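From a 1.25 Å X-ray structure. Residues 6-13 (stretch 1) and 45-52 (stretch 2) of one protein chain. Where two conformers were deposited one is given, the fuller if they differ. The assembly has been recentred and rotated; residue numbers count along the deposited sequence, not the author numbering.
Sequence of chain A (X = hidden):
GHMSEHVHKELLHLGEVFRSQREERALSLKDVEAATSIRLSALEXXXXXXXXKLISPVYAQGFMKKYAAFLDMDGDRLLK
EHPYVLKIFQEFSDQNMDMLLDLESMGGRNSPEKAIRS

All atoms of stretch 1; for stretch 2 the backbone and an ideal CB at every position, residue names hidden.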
# COMPACT_ATOMS: atom_id res chain seq x y z
N HIS A 6 -23.15 0.62 5.48
CA HIS A 6 -22.59 1.65 6.37
C HIS A 6 -21.16 2.04 5.96
O HIS A 6 -20.81 3.19 5.98
CB HIS A 6 -22.56 1.19 7.82
CG HIS A 6 -23.88 1.23 8.51
ND1 HIS A 6 -24.43 2.39 9.00
CD2 HIS A 6 -24.74 0.24 8.81
CE1 HIS A 6 -25.58 2.11 9.58
NE2 HIS A 6 -25.79 0.81 9.49
N VAL A 7 -20.32 1.05 5.60
CA VAL A 7 -18.94 1.29 5.19
C VAL A 7 -18.89 2.25 4.00
O VAL A 7 -18.17 3.22 3.99
CB VAL A 7 -18.22 -0.05 4.82
CG1 VAL A 7 -16.89 0.19 4.05
CG2 VAL A 7 -17.97 -0.87 6.10
N HIS A 8 -19.68 1.96 2.98
CA HIS A 8 -19.61 2.78 1.77
C HIS A 8 -20.14 4.18 2.04
O HIS A 8 -19.61 5.19 1.53
CB HIS A 8 -20.33 2.13 0.61
CG HIS A 8 -19.73 0.83 0.19
ND1 HIS A 8 -18.41 0.70 -0.18
CD2 HIS A 8 -20.27 -0.40 0.12
CE1 HIS A 8 -18.18 -0.56 -0.49
NE2 HIS A 8 -19.30 -1.25 -0.33
N LYS A 9 -21.18 4.30 2.88
CA LYS A 9 -21.72 5.61 3.21
C LYS A 9 -20.67 6.42 3.98
O LYS A 9 -20.45 7.60 3.73
CB LYS A 9 -23.02 5.44 4.02
CG LYS A 9 -23.68 6.73 4.48
CD LYS A 9 -24.92 6.40 5.34
CE LYS A 9 -25.71 7.61 5.77
NZ LYS A 9 -26.23 8.33 4.58
N GLU A 10 -20.02 5.79 4.95
CA GLU A 10 -18.96 6.47 5.69
C GLU A 10 -17.82 6.87 4.76
O GLU A 10 -17.28 7.96 4.90
CB GLU A 10 -18.37 5.62 6.79
CG GLU A 10 -19.24 5.53 8.06
CD GLU A 10 -18.53 4.86 9.19
OE1 GLU A 10 -17.39 4.33 8.98
OE2 GLU A 10 -19.11 4.81 10.30
N LEU A 11 -17.38 5.98 3.84
CA LEU A 11 -16.26 6.33 2.97
C LEU A 11 -16.59 7.53 2.11
O LEU A 11 -15.73 8.38 1.87
CB LEU A 11 -15.89 5.14 2.08
CG LEU A 11 -15.14 4.03 2.80
CD1 LEU A 11 -15.06 2.81 1.91
CD2 LEU A 11 -13.73 4.47 3.21
N LEU A 12 -17.82 7.63 1.62
CA LEU A 12 -18.21 8.81 0.83
C LEU A 12 -18.13 10.08 1.68
O LEU A 12 -17.61 11.11 1.25
CB LEU A 12 -19.64 8.65 0.27
CG LEU A 12 -19.83 7.70 -0.90
CD1 LEU A 12 -21.32 7.52 -1.19
CD2 LEU A 12 -19.13 8.25 -2.10
N HIS A 13 -18.63 10.01 2.91
CA HIS A 13 -18.61 11.15 3.80
C HIS A 13 -17.17 11.57 4.13
O HIS A 13 -16.82 12.75 4.08
CB HIS A 13 -19.39 10.81 5.07
CG HIS A 13 -19.40 11.92 6.07
ND1 HIS A 13 -18.52 11.97 7.11
CD2 HIS A 13 -20.18 13.02 6.18
CE1 HIS A 13 -18.75 13.05 7.84
NE2 HIS A 13 -19.74 13.71 7.27
N UNK A 45 -8.85 8.08 -4.77
CA UNK A 45 -9.67 7.01 -4.21
C UNK A 45 -10.20 7.39 -2.82
O UNK A 45 -11.33 7.04 -2.47
CB UNK A 45 -8.86 5.71 -4.13
N UNK A 46 -9.38 8.07 -2.03
CA UNK A 46 -9.83 8.58 -0.74
C UNK A 46 -10.98 9.55 -0.95
O UNK A 46 -12.04 9.43 -0.31
CB UNK A 46 -8.68 9.26 0.01
N UNK A 47 -10.82 10.54 -1.82
CA UNK A 47 -11.88 11.54 -1.98
C UNK A 47 -13.14 10.95 -2.56
O UNK A 47 -14.24 11.41 -2.22
CB UNK A 47 -11.40 12.69 -2.87
N UNK A 48 -13.02 9.92 -3.39
CA UNK A 48 -14.18 9.26 -3.99
C UNK A 48 -14.81 8.26 -3.05
O UNK A 48 -15.88 7.74 -3.33
CB UNK A 48 -13.78 8.56 -5.29
N UNK A 49 -14.13 7.92 -1.97
CA UNK A 49 -14.63 6.91 -1.04
C UNK A 49 -14.72 5.54 -1.66
O UNK A 49 -15.65 4.78 -1.41
CB UNK A 49 -16.01 7.32 -0.51
N UNK A 50 -13.70 5.17 -2.47
CA UNK A 50 -13.75 3.94 -3.23
C UNK A 50 -12.95 2.82 -2.56
O UNK A 50 -11.71 2.77 -2.66
CB UNK A 50 -13.23 4.18 -4.65
N UNK A 51 -13.63 1.93 -1.87
CA UNK A 51 -12.97 0.88 -1.09
C UNK A 51 -12.10 -0.01 -1.96
O UNK A 51 -10.97 -0.34 -1.58
CB UNK A 51 -14.01 0.03 -0.36
N UNK A 52 -12.62 -0.47 -3.07
CA UNK A 52 -11.86 -1.36 -3.94
C UNK A 52 -10.57 -0.73 -4.39
O UNK A 52 -9.52 -1.41 -4.41
CB UNK A 52 -12.69 -1.76 -5.16

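Stretch 1 is a helix that offers stretch 2 a surface built from Val-7, His-8, Leu-11 and Leu-12, and stretch 2 meets it where its own helix ends and the chain turns.

Position 45 lies in the helix, and nothing of stretch 1 comes within 5.5 Å of its ideal CB. This contact therefore sets no rule for its side chain. The deposited residue is Ala-45, whose carbonyl O accepts a bond from the backbone N of position 50, 3.0 Å away.

Position 46 points its CB away from stretch 1, so many helix-compatible side chains would suit it. It is Ile-46, with rotamers m and t. Its backbone matters more here: a water donates both to Ile-46 O at 2.8 Å and to Leu-11 O at 3.0 Å, joining two carbonyls that could not bond each other directly.

Position 47 also points away, and again stretch 1 leaves the choice free, polar or apolar. It is Glu-47, whose carboxylate is hydrogen-bonded elsewhere in the structure. A second water bridge forms behind it, donating to Glu-47 O at 2.7 Å and to Leu-12 O at 2.8 Å.

Position 48 turns its CB away too, with no atom of stretch 1 nearby, so small and large residues are both conceivable. Ala-48 is found. It touches the other helix through its backbone, with Ala-48 O 3.5 Å from Leu-12 CD2; the leucine's CA-to-CB bond points away, but the end of its side chain comes nearer.

Position 49 is the strictest. Its phi/psi of 64/41 already favours glycine, and the CA of position 49 lies 4.4 Å from Leu-11 CA. An ideal CB would sit 2.6 Å from Leu-11 O and 2.8 Å from Leu-12 N, both clashes, so any side chain would collide with the helix backbone. Glycine alone answers both demands, and Gly-49 is present, with its CA 3.4 Å from Leu-11 O. It ends the helix in a Schellman motif, in which Gly-49 N bonds Ile-46 O at 3.1 Å. Gly-49 O accepts from two waters: one, at 2.7 Å, also donates to His-8 O at 2.8 Å; the other, at 2.8 Å, also bonds His-8 ND1 at 2.7 Å.

Position 50 points away from stretch 1 and directly precedes a helix, so a capping side chain such as Ser, Thr, Asp or Asn would be expected. The deposited His-50 does this job with its ring, capping a backbone N just past the stretch.

Position 51 faces stretch 1, its ideal CB 3.7 Å from Leu-11 CD1, with Val-7 CG1 at 5.3 Å. This apolar surface suits Leu, Ile, Met or Val. Leu-51 fills it: its CB packs 3.7 Å from Leu-11 CD1 and meets the edge of the His-8 ring, 4.2 Å from CE1, while its CD2 lies 4.3 Å from Val-7 CG1. Leu-51 N donates to the O of the water that also bonds His-8 ND1, with 2.9 Å between Leu-51 N and that water O.

Position 52, sideways and out of reach, is unconstrained by stretch 1; it is Gly-52.

Stretch 2 (45-52) AIEAGHLG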
# COMPACT_ATOMS: atom_id res chain seq x y z
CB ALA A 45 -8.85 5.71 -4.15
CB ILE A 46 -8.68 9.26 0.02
CG1 ILE A 46 -7.67 8.22 0.48
CG2 ILE A 46 -9.23 10.06 1.22
CD1 ILE A 46 -6.38 8.82 0.97
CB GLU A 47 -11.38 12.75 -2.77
CG GLU A 47 -10.37 13.57 -2.01
CD GLU A 47 -10.12 14.94 -2.57
OE1 GLU A 47 -10.67 15.27 -3.65
OE2 GLU A 47 -9.40 15.72 -1.90
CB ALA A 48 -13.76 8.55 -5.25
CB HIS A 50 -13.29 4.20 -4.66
CG HIS A 50 -13.67 3.10 -5.59
ND1 HIS A 50 -13.17 1.82 -5.49
CD2 HIS A 50 -14.56 3.08 -6.60
CE1 HIS A 50 -13.72 1.06 -6.42
NE2 HIS A 50 -14.57 1.81 -7.10
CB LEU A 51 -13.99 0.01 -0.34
CG LEU A 51 -13.40 -1.01 0.61
CD1 LEU A 51 -12.57 -0.39 1.70
CD2 LEU A 51 -14.50 -1.91 1.21
O HOH W 1 -16.54 2.11 -1.62
O HOH W 2 -18.34 4.56 -0.93
O HOH W 3 -12.81 7.76 1.84
O HOH W 4 -16.84 11.03 -1.46
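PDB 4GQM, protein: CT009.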